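Local coordinates for protein SusD homolog (Bacteroides thetaiotaomicron, PDB 3SGH) that probably binds glycans at the outer membrane as a SusD-like lipoprotein of a polysaccharide uptake system, at residues A[107-110]-A[111-115]; A[141-144]-A[145-149]; A[19-22]-A[23-26]. One frame throughout, in Å; residues are numbered along the deposited sequence. Where two conformers were deposited one is given.

Contact 1. Residues A[107-110]-A[111-115]; sequences LTRV and YGMQL
Four backbone hydrogen bonds join residues 107-110 to 111-115, each running from an amide to the carbonyl four residues earlier. Tyr111 N donates to Leu107 O and Gly112 N to Thr108 O; Met113 N then reaches Arg109 O at 2.9 Å, and Gln114 N closes on Val110 O at 2.8 Å. The regular i to i+4 pattern marks a little over two unbroken turns of the long helix 100-120. Its surroundings are those of the helical superhelix of the SusD family: helices 140-162 and 181-198 pack on Leu107, Val110 and Gln114, while helix 75-84 covers Arg109 and Met113.

Side-chain hydrogen bonding within the turn comes from Gln114. Its CG sits between the backbone N and the carbonyl carbon (chi1 63°), and a second bend at chi2 folds the amide back along the helix. NE2 thereby donates to Tyr111 O at 2.9 Å, in the carbonyl plane on a lone pair, and at the same time lies 4.0 Å above the centre of the Tyr111 ring. With an alanine here, Tyr111 O would probably lose its side-chain donor and be left with the weak bond from Leu115 N, and the ring face would lose the amide over it.

Van der Waals packing of methylenes is lighter. Met113, a selenomethionine, passes its CG 4.3 Å from Arg109 CG, so the two chains start out from the helix as neighbours. Against the backbone, the same Met113 CG rests 3.3 Å from Arg109 O, and Gln114 CG lies 3.2 Å from Val110 O.

Among the polar ends, Thr108 OG1 bonds Met104 O of the preceding turn and Tyr28 OH. Arg109 NE bonds Tyr85 OH and its guanidinium makes cation-pi contacts with Phe88 and Tyr125, while Tyr111 OH bonds Arg194.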
ATOM      1  N   LEU A 107       7.712  -0.898  16.121  1.00 15.38           N
ATOM      2  CA  LEU A 107       7.510  -0.257  14.798  1.00 15.25           C
ATOM      3  C   LEU A 107       7.127  -1.283  13.709  1.00 15.11           C
ATOM      4  O   LEU A 107       6.242  -1.065  12.900  1.00 15.71           O
ATOM      5  CB  LEU A 107       8.736   0.518  14.406  1.00 16.02           C
ATOM      6  CG  LEU A 107       8.734   1.163  13.010  1.00 15.14           C
ATOM      7  CD1 LEU A 107       7.614   2.209  12.874  1.00 14.47           C
ATOM      8  CD2 LEU A 107      10.152   1.801  12.774  1.00 15.47           C
ATOM      9  N   THR A 108       7.814  -2.398  13.706  1.00 15.43           N
ATOM     10  CA  THR A 108       7.614  -3.429  12.718  1.00 15.88           C
ATOM     11  C   THR A 108       6.252  -4.124  12.882  1.00 15.84           C
ATOM     12  O   THR A 108       5.561  -4.366  11.869  1.00 15.46           O
ATOM     13  CB  THR A 108       8.802  -4.420  12.689  1.00 16.66           C
ATOM     14  OG1 THR A 108      10.042  -3.700  12.535  1.00 17.93           O
ATOM     15  CG2 THR A 108       8.656  -5.393  11.512  1.00 14.87           C
ATOM     16  N   ARG A 109       5.869  -4.404  14.123  1.00 16.01           N
ATOM     17  CA  ARG A 109       4.522  -4.892  14.440  1.00 16.11           C
ATOM     18  C   ARG A 109       3.458  -3.924  13.997  1.00 16.47           C
ATOM     19  O   ARG A 109       2.531  -4.311  13.339  1.00 16.40           O
ATOM     20  CB  ARG A 109       4.391  -5.109  15.935  1.00 17.34           C
ATOM     21  CG  ARG A 109       3.086  -5.742  16.398  1.00 18.30           C
ATOM     22  CD  ARG A 109       3.081  -5.838  17.861  1.00 24.15           C
ATOM     23  NE  ARG A 109       1.836  -6.408  18.370  1.00 24.05           N
ATOM     24  CZ  ARG A 109       1.313  -6.163  19.559  1.00 26.00           C
ATOM     25  NH1 ARG A 109       1.842  -5.244  20.381  1.00 25.83           N
ATOM     26  NH2 ARG A 109       0.199  -6.798  19.886  1.00 26.92           N
ATOM     27  N   VAL A 110       3.612  -2.639  14.349  1.00 14.47           N
ATOM     28  CA  VAL A 110       2.659  -1.646  13.900  1.00 14.46           C
ATOM     29  C   VAL A 110       2.603  -1.652  12.358  1.00 13.87           C
ATOM     30  O   VAL A 110       1.516  -1.586  11.807  1.00 14.04           O
ATOM     31  CB  VAL A 110       2.941  -0.230  14.443  1.00 13.76           C
ATOM     32  CG1 VAL A 110       2.093   0.845  13.645  1.00 14.19           C
ATOM     33  CG2 VAL A 110       2.711  -0.124  16.004  1.00 15.23           C
ATOM     34  N   TYR A 111       3.733  -1.719  11.652  1.00 14.21           N
ATOM     35  CA  TYR A 111       3.738  -1.661  10.160  1.00 14.72           C
ATOM     36  C   TYR A 111       2.877  -2.798   9.585  1.00 14.95           C
ATOM     37  O   TYR A 111       2.013  -2.602   8.699  1.00 16.18           O
ATOM     38  CB  TYR A 111       5.159  -1.725   9.540  1.00 14.36           C
ATOM     39  CG  TYR A 111       5.095  -1.277   8.098  1.00 13.77           C
ATOM     40  CD1 TYR A 111       4.833  -2.188   7.045  1.00 16.38           C
ATOM     41  CD2 TYR A 111       5.214   0.068   7.786  1.00 16.64           C
ATOM     42  CE1 TYR A 111       4.720  -1.721   5.726  1.00 19.29           C
ATOM     43  CE2 TYR A 111       5.115   0.520   6.489  1.00 17.83           C
ATOM     44  CZ  TYR A 111       4.875  -0.375   5.470  1.00 20.89           C
ATOM     45  OH  TYR A 111       4.736   0.119   4.188  1.00 22.10           O
ATOM     46  N   GLY A 112       3.068  -3.973  10.142  1.00 15.40           N
ATOM     47  CA  GLY A 112       2.406  -5.150   9.658  1.00 14.86           C
ATOM     48  C   GLY A 112       0.934  -5.130   9.982  1.00 15.49           C
ATOM     49  O   GLY A 112       0.100  -5.526   9.167  1.00 15.24           O
HETATM   50  N   MSE A 113       0.621  -4.709  11.202  1.00 15.04           N
HETATM   51  CA  MSE A 113      -0.744  -4.755  11.665  1.00 15.60           C
HETATM   52  C   MSE A 113      -1.587  -3.593  11.132  1.00 16.08           C
HETATM   53  O   MSE A 113      -2.811  -3.730  11.013  1.00 16.83           O
HETATM   54  CB  MSE A 113      -0.799  -4.834  13.179  1.00 16.01           C
HETATM   55  CG  MSE A 113      -0.202  -6.191  13.683  1.00 17.40           C
HETATM   56 SE   MSE A 113      -1.177  -7.735  13.003  0.75 15.32          SE
HETATM   57  CE  MSE A 113       0.251  -8.656  12.121  1.00 20.85           C
ATOM     58  N   GLN A 114      -0.977  -2.456  10.809  1.00 14.50           N
ATOM     59  CA  GLN A 114      -1.751  -1.381  10.174  1.00 15.70           C
ATOM     60  C   GLN A 114      -2.184  -1.809   8.777  1.00 14.80           C
ATOM     61  O   GLN A 114      -3.278  -1.495   8.353  1.00 16.07           O
ATOM     62  CB  GLN A 114      -1.012  -0.044  10.164  1.00 16.13           C
ATOM     63  CG  GLN A 114       0.285   0.068   9.393  1.00 16.73           C
ATOM     64  CD  GLN A 114       0.120   0.208   7.877  1.00 17.30           C
ATOM     65  OE1 GLN A 114      -0.812   0.840   7.418  1.00 21.90           O
ATOM     66  NE2 GLN A 114       1.038  -0.400   7.111  1.00 15.54           N
ATOM     67  N   LEU A 115      -1.324  -2.573   8.093  1.00 15.06           N
ATOM     68  CA  LEU A 115      -1.696  -3.196   6.843  1.00 14.69           C
ATOM     69  C   LEU A 115      -2.849  -4.176   7.027  1.00 14.82           C
ATOM     70  O   LEU A 115      -3.829  -4.121   6.291  1.00 15.90           O
ATOM     71  CB  LEU A 115      -0.516  -3.897   6.185  1.00 15.58           C
ATOM     72  CG  LEU A 115      -0.769  -4.652   4.874  1.00 16.45           C
ATOM     73  CD1 LEU A 115      -1.474  -3.788   3.870  1.00 16.72           C
ATOM     74  CD2 LEU A 115       0.573  -5.214   4.341  1.00 18.22           C
TER

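Contact 2. Residues A[141-144]-A[145-149]; sequences QTVW and HAMFD
Met147 and Trp144 cross at a slant, and the methyl end of the selenomethionine comes to rest over one face of the indole. Met147 CE lies 4.0 Å from the centroid of the six-membered ring of Trp144, offset toward the rim, in a CH-pi contact. The bend that brings it there is at the end of the chain, where chi3 of -68° turns CE back toward the preceding turn. The same methyl is 4.0 Å from Val143 CG2; here the side chains of Val143 and Met147 run next to each other and point the same way.

A second CH-pi pair lies on another side of the helix. Gln141 extends with CG anti to the backbone N (chi1 -178°), which sets that methylene 4.1 Å from the centroid of the His145 imidazole, over its face. The Gln141 amide is not stacked on the ring, since the two planes stand 58° apart. Beyond the pair, Gln141 NE2 and His145 NE2 each bond one carboxylate oxygen of Glu203, and Tyr206 stacks on His145.

Phe148 meets Trp144 more loosely, its CE2 being 4.5 Å from Trp144 CE3, while its CD2 comes to 3.1 Å from Trp144 O. Under all three pairs run the i to i+4 bonds of helix 140-162, such as Phe148 N to Trp144 O at 3.0 Å.

The chemistry divides this helix lengthwise. Trp144 and Met147 face both helix 100-120 and helix 181-198, Phe148 faces helix 181-198, and Val143 packs on Tyr125, together supplying hydrocarbon, selenium and aromatic surface. Gln141 and His145 instead share one carboxylate on a partly exposed flank, where the negative charge of Glu203 would be expected to favour a positively polarised imidazole.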
ATOM      1  N   GLN A 141     -11.459   1.287  15.970  1.00 17.59           N
ATOM      2  CA  GLN A 141     -10.995   2.443  16.739  1.00 17.95           C
ATOM      3  C   GLN A 141      -9.899   2.051  17.739  1.00 17.76           C
ATOM      4  O   GLN A 141      -8.872   2.740  17.864  1.00 16.84           O
ATOM      5  CB  GLN A 141     -12.151   3.188  17.444  1.00 18.57           C
ATOM      6  CG  GLN A 141     -11.649   4.388  18.181  1.00 22.15           C
ATOM      7  CD  GLN A 141     -12.685   4.948  19.112  1.00 26.73           C
ATOM      8  OE1 GLN A 141     -13.294   4.209  19.894  1.00 27.07           O
ATOM      9  NE2 GLN A 141     -12.893   6.249  19.046  1.00 28.21           N
ATOM     10  N   THR A 142     -10.096   0.935  18.427  1.00 17.62           N
ATOM     11  CA  THR A 142      -9.200   0.560  19.511  1.00 18.32           C
ATOM     12  C   THR A 142      -7.845   0.192  18.976  1.00 18.06           C
ATOM     13  O   THR A 142      -6.825   0.620  19.518  1.00 18.88           O
ATOM     14  CB  THR A 142      -9.812  -0.617  20.336  1.00 18.38           C
ATOM     15  OG1 THR A 142     -10.992  -0.127  21.010  1.00 19.42           O
ATOM     16  CG2 THR A 142      -8.829  -1.139  21.362  1.00 19.51           C
ATOM     17  N   VAL A 143      -7.816  -0.596  17.902  1.00 18.02           N
ATOM     18  CA  VAL A 143      -6.508  -1.009  17.344  1.00 17.43           C
ATOM     19  C   VAL A 143      -5.773   0.172  16.712  1.00 17.00           C
ATOM     20  O   VAL A 143      -4.590   0.300  16.900  1.00 16.27           O
ATOM     21  CB  VAL A 143      -6.570  -2.240  16.391  1.00 17.93           C
ATOM     22  CG1 VAL A 143      -7.363  -1.975  15.110  1.00 20.03           C
ATOM     23  CG2 VAL A 143      -5.173  -2.708  16.090  1.00 18.20           C
ATOM     24  N   TRP A 144      -6.460   1.055  15.996  1.00 16.90           N
ATOM     25  CA  TRP A 144      -5.769   2.215  15.444  1.00 15.82           C
ATOM     26  C   TRP A 144      -5.160   3.063  16.563  1.00 16.50           C
ATOM     27  O   TRP A 144      -4.001   3.458  16.491  1.00 16.02           O
ATOM     28  CB  TRP A 144      -6.708   3.012  14.541  1.00 16.65           C
ATOM     29  CG  TRP A 144      -6.838   2.359  13.157  1.00 14.37           C
ATOM     30  CD1 TRP A 144      -7.832   1.530  12.741  1.00 14.07           C
ATOM     31  CD2 TRP A 144      -5.903   2.430  12.063  1.00 15.04           C
ATOM     32  NE1 TRP A 144      -7.621   1.127  11.477  1.00 17.48           N
ATOM     33  CE2 TRP A 144      -6.429   1.627  11.027  1.00 15.24           C
ATOM     34  CE3 TRP A 144      -4.703   3.096  11.862  1.00 14.16           C
ATOM     35  CZ2 TRP A 144      -5.798   1.494   9.790  1.00 15.02           C
ATOM     36  CZ3 TRP A 144      -4.041   2.929  10.643  1.00 14.78           C
ATOM     37  CH2 TRP A 144      -4.584   2.126   9.638  1.00 16.66           C
ATOM     38  N   HIS A 145      -5.940   3.343  17.596  1.00 16.39           N
ATOM     39  CA  HIS A 145      -5.408   4.138  18.738  1.00 17.60           C
ATOM     40  C   HIS A 145      -4.258   3.436  19.471  1.00 17.79           C
ATOM     41  O   HIS A 145      -3.213   4.070  19.765  1.00 17.61           O
ATOM     42  CB  HIS A 145      -6.515   4.520  19.702  1.00 17.73           C
ATOM     43  CG  HIS A 145      -7.427   5.592  19.181  1.00 20.63           C
ATOM     44  ND1 HIS A 145      -7.999   6.539  19.998  1.00 25.31           N
ATOM     45  CD2 HIS A 145      -7.890   5.844  17.939  1.00 19.76           C
ATOM     46  CE1 HIS A 145      -8.768   7.335  19.275  1.00 23.95           C
ATOM     47  NE2 HIS A 145      -8.725   6.932  18.021  1.00 22.37           N
ATOM     48  N   ALA A 146      -4.412   2.131  19.720  1.00 17.42           N
ATOM     49  CA  ALA A 146      -3.351   1.327  20.313  1.00 16.99           C
ATOM     50  C   ALA A 146      -2.069   1.360  19.489  1.00 17.12           C
ATOM     51  O   ALA A 146      -0.999   1.475  20.071  1.00 16.97           O
ATOM     52  CB  ALA A 146      -3.784  -0.125  20.514  1.00 17.02           C
HETATM   53  N   MSE A 147      -2.196   1.247  18.156  1.00 16.81           N
HETATM   54  CA  MSE A 147      -1.035   1.270  17.266  1.00 16.70           C
HETATM   55  C   MSE A 147      -0.361   2.641  17.289  1.00 15.98           C
HETATM   56  O   MSE A 147       0.874   2.698  17.316  1.00 16.97           O
HETATM   57  CB  MSE A 147      -1.364   0.810  15.829  1.00 17.06           C
HETATM   58  CG  MSE A 147      -1.740  -0.618  15.733  1.00 17.20           C
HETATM   59 SE   MSE A 147      -1.946  -1.218  13.913  0.75 14.21          SE
HETATM   60  CE  MSE A 147      -3.539  -0.161  13.548  1.00 15.62           C
ATOM     61  N   PHE A 148      -1.121   3.738  17.296  1.00 16.01           N
ATOM     62  CA  PHE A 148      -0.524   5.084  17.472  1.00 15.45           C
ATOM     63  C   PHE A 148       0.266   5.168  18.798  1.00 17.17           C
ATOM     64  O   PHE A 148       1.384   5.684  18.833  1.00 15.93           O
ATOM     65  CB  PHE A 148      -1.581   6.210  17.422  1.00 14.87           C
ATOM     66  CG  PHE A 148      -2.009   6.620  16.021  1.00 16.05           C
ATOM     67  CD1 PHE A 148      -1.133   7.303  15.202  1.00 13.13           C
ATOM     68  CD2 PHE A 148      -3.286   6.309  15.531  1.00 16.38           C
ATOM     69  CE1 PHE A 148      -1.472   7.683  13.933  1.00 17.75           C
ATOM     70  CE2 PHE A 148      -3.652   6.705  14.263  1.00 16.27           C
ATOM     71  CZ  PHE A 148      -2.744   7.397  13.451  1.00 16.56           C
ATOM     72  N   ASP A 149      -0.325   4.641  19.870  1.00 17.70           N
ATOM     73  CA  ASP A 149       0.364   4.608  21.167  1.00 19.84           C
ATOM     74  C   ASP A 149       1.705   3.859  21.125  1.00 19.47           C
ATOM     75  O   ASP A 149       2.713   4.344  21.659  1.00 18.22           O
ATOM     76  CB  ASP A 149      -0.551   4.053  22.270  1.00 20.78           C
ATOM     77  CG  ASP A 149      -1.767   4.948  22.537  1.00 23.09           C
ATOM     78  OD1 ASP A 149      -1.762   6.127  22.139  1.00 23.27           O
ATOM     79  OD2 ASP A 149      -2.743   4.441  23.144  1.00 24.31           O
TER

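Contact 3. Residues A[19-22]-A[23-26]; sequences NLLS and TMFN
Helix 17-24, a short helix near the start of the modelled chain, carries the turn in which 19-22 meets 23-26. Phe25 N donates to Leu21 O at 2.9 Å, and the donor lies nearly in line with the carbonyl. The same oxygen stands 3.3 Å above the plane of the Phe25 ring, toward its rim, as the aromatic side chain folds back beneath the turn.

Leu21 completes that fold. With CG anti to the carbonyl carbon (chi1 -75°), Phe25 directs its ring along the preceding turn, where Leu21 CB makes a CH-pi contact over the face at 4.2 Å from the centroid. Leu21 CD1 meets Phe25 CZ at 3.8 Å. Met24, a selenomethionine, lies more loosely by the same leucine, its SE 4.3 Å from Leu21 CD2.

Thr23 O takes two bonds from one residue: Asn26 N, three positions on, donates to it from the backbone at 3.1 Å, and Asn26 ND2 from the side chain at 3.0 Å, both approaching from the same face of the carbonyl plane.

Around the turn, Leu20 and Met24 pack on helix 87-95, Leu21 and Phe25 on Met104 of helix 100-120, and Thr23 and Asn26 on Tyr83 of helix 75-84, while Phe176 meets the Phe25 ring edge-to-face.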
ATOM      1  N   ASN A  19      18.346 -10.604  16.199  1.00 31.68           N
ATOM      2  CA  ASN A  19      18.152 -11.593  15.155  1.00 31.17           C
ATOM      3  C   ASN A  19      16.673 -11.963  14.919  1.00 30.01           C
ATOM      4  O   ASN A  19      16.300 -12.323  13.798  1.00 28.21           O
ATOM      5  CB  ASN A  19      18.987 -12.851  15.425  1.00 32.66           C
ATOM      6  CG  ASN A  19      20.512 -12.589  15.383  1.00 36.16           C
ATOM      7  OD1 ASN A  19      21.004 -11.437  15.514  1.00 42.50           O
ATOM      8  ND2 ASN A  19      21.264 -13.664  15.237  1.00 39.46           N
ATOM      9  N   LEU A  20      15.817 -11.825  15.942  1.00 28.62           N
ATOM     10  CA  LEU A  20      14.381 -12.086  15.741  1.00 27.65           C
ATOM     11  C   LEU A  20      13.733 -10.970  14.898  1.00 25.62           C
ATOM     12  O   LEU A  20      12.701 -11.195  14.287  1.00 25.54           O
ATOM     13  CB  LEU A  20      13.647 -12.214  17.070  1.00 28.65           C
ATOM     14  CG  LEU A  20      14.135 -13.400  17.929  1.00 31.39           C
ATOM     15  CD1 LEU A  20      13.900 -13.071  19.389  1.00 35.32           C
ATOM     16  CD2 LEU A  20      13.456 -14.677  17.439  1.00 32.74           C
ATOM     17  N   LEU A  21      14.348  -9.779  14.860  1.00 23.88           N
ATOM     18  CA  LEU A  21      13.826  -8.695  14.020  1.00 22.26           C
ATOM     19  C   LEU A  21      13.877  -9.084  12.564  1.00 21.83           C
ATOM     20  O   LEU A  21      13.013  -8.684  11.810  1.00 19.78           O
ATOM     21  CB  LEU A  21      14.637  -7.413  14.183  1.00 23.04           C
ATOM     22  CG  LEU A  21      14.510  -6.552  15.411  1.00 24.55           C
ATOM     23  CD1 LEU A  21      15.485  -5.394  15.177  1.00 21.20           C
ATOM     24  CD2 LEU A  21      13.075  -6.052  15.630  1.00 21.74           C
ATOM     25  N   SER A  22      14.870  -9.871  12.153  1.00 22.42           N
ATOM     26  CA  SER A  22      15.038 -10.137  10.710  1.00 22.69           C
ATOM     27  C   SER A  22      13.814 -10.771  10.082  1.00 21.89           C
ATOM     28  O   SER A  22      13.443 -10.414   8.957  1.00 21.51           O
ATOM     29  CB  SER A  22      16.272 -11.027  10.428  1.00 24.10           C
ATOM     30  OG  SER A  22      17.436 -10.325  10.855  1.00 28.07           O
ATOM     31  N   THR A  23      13.179 -11.731  10.739  1.00 20.41           N
ATOM     32  CA  THR A  23      11.958 -12.324  10.207  0.50 20.07           C
ATOM     33  C   THR A  23      10.833 -11.307  10.165  1.00 19.59           C
ATOM     34  O   THR A  23      10.097 -11.228   9.195  1.00 19.22           O
ATOM     35  CB  THR A  23      11.443 -13.456  11.078  0.50 20.65           C
ATOM     36  OG1 THR A  23      12.555 -14.150  11.658  0.50 22.14           O
ATOM     37  CG2 THR A  23      10.564 -14.383  10.254  0.50 16.11           C
HETATM   38  N   MSE A  24      10.713 -10.541  11.252  1.00 18.00           N
HETATM   39  CA  MSE A  24       9.621  -9.563  11.381  1.00 16.94           C
HETATM   40  C   MSE A  24       9.693  -8.565  10.237  1.00 16.56           C
HETATM   41  O   MSE A  24       8.664  -8.124   9.698  1.00 15.70           O
HETATM   42  CB  MSE A  24       9.669  -8.805  12.723  1.00 16.98           C
HETATM   43  CG  MSE A  24       9.583  -9.694  13.941  1.00 19.21           C
HETATM   44 SE   MSE A  24       9.665  -8.674  15.556  0.75 15.52          SE
HETATM   45  CE  MSE A  24       7.943  -7.880  15.376  1.00 16.68           C
ATOM     46  N   PHE A  25      10.923  -8.234   9.840  1.00 15.66           N
ATOM     47  CA  PHE A  25      11.136  -7.223   8.824  1.00 16.41           C
ATOM     48  C   PHE A  25      10.547  -7.582   7.457  1.00 16.20           C
ATOM     49  O   PHE A  25      10.421  -6.699   6.571  1.00 16.44           O
ATOM     50  CB  PHE A  25      12.622  -6.973   8.594  1.00 15.92           C
ATOM     51  CG  PHE A  25      13.350  -6.162   9.656  1.00 16.30           C
ATOM     52  CD1 PHE A  25      12.720  -5.360  10.597  1.00 16.44           C
ATOM     53  CD2 PHE A  25      14.729  -6.173   9.632  1.00 16.93           C
ATOM     54  CE1 PHE A  25      13.470  -4.600  11.498  1.00 16.80           C
ATOM     55  CE2 PHE A  25      15.478  -5.425  10.540  1.00 18.99           C
ATOM     56  CZ  PHE A  25      14.866  -4.674  11.464  1.00 17.72           C
ATOM     57  N   ASN A  26      10.220  -8.860   7.237  1.00 15.36           N
ATOM     58  CA  ASN A  26       9.566  -9.221   5.969  1.00 14.60           C
ATOM     59  C   ASN A  26       8.210  -8.522   5.745  1.00 15.43           C
ATOM     60  O   ASN A  26       7.762  -8.428   4.615  1.00 15.36           O
ATOM     61  CB  ASN A  26       9.392 -10.716   5.889  1.00 15.11           C
ATOM     62  CG  ASN A  26      10.714 -11.410   5.584  1.00 15.22           C
ATOM     63  OD1 ASN A  26      11.175 -11.363   4.439  1.00 16.32           O
ATOM     64  ND2 ASN A  26      11.368 -11.948   6.611  1.00 17.47           N
TER

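How the contacts relate
Along the chain the order is contact 3, contact 1, contact 2, each complete before the next begins. Contact 1 is the middle member in space as well, on helix 100-120: its centre is about 11 Å from that of contact 2, on the following helix 140-162, and about 13 Å from that of contact 3, on helix 17-24. Met147 SE packs 3.5 Å from Gln114 N on one flank, and Met24 O lies 3.3 Å from Thr108 CG2 on another. Contacts 2 and 3 do not touch, their nearest atoms being about 12 Å apart. Helix 100-120 thus lies between helix 17-24 and helix 140-162 in the alpha-alpha superhelix.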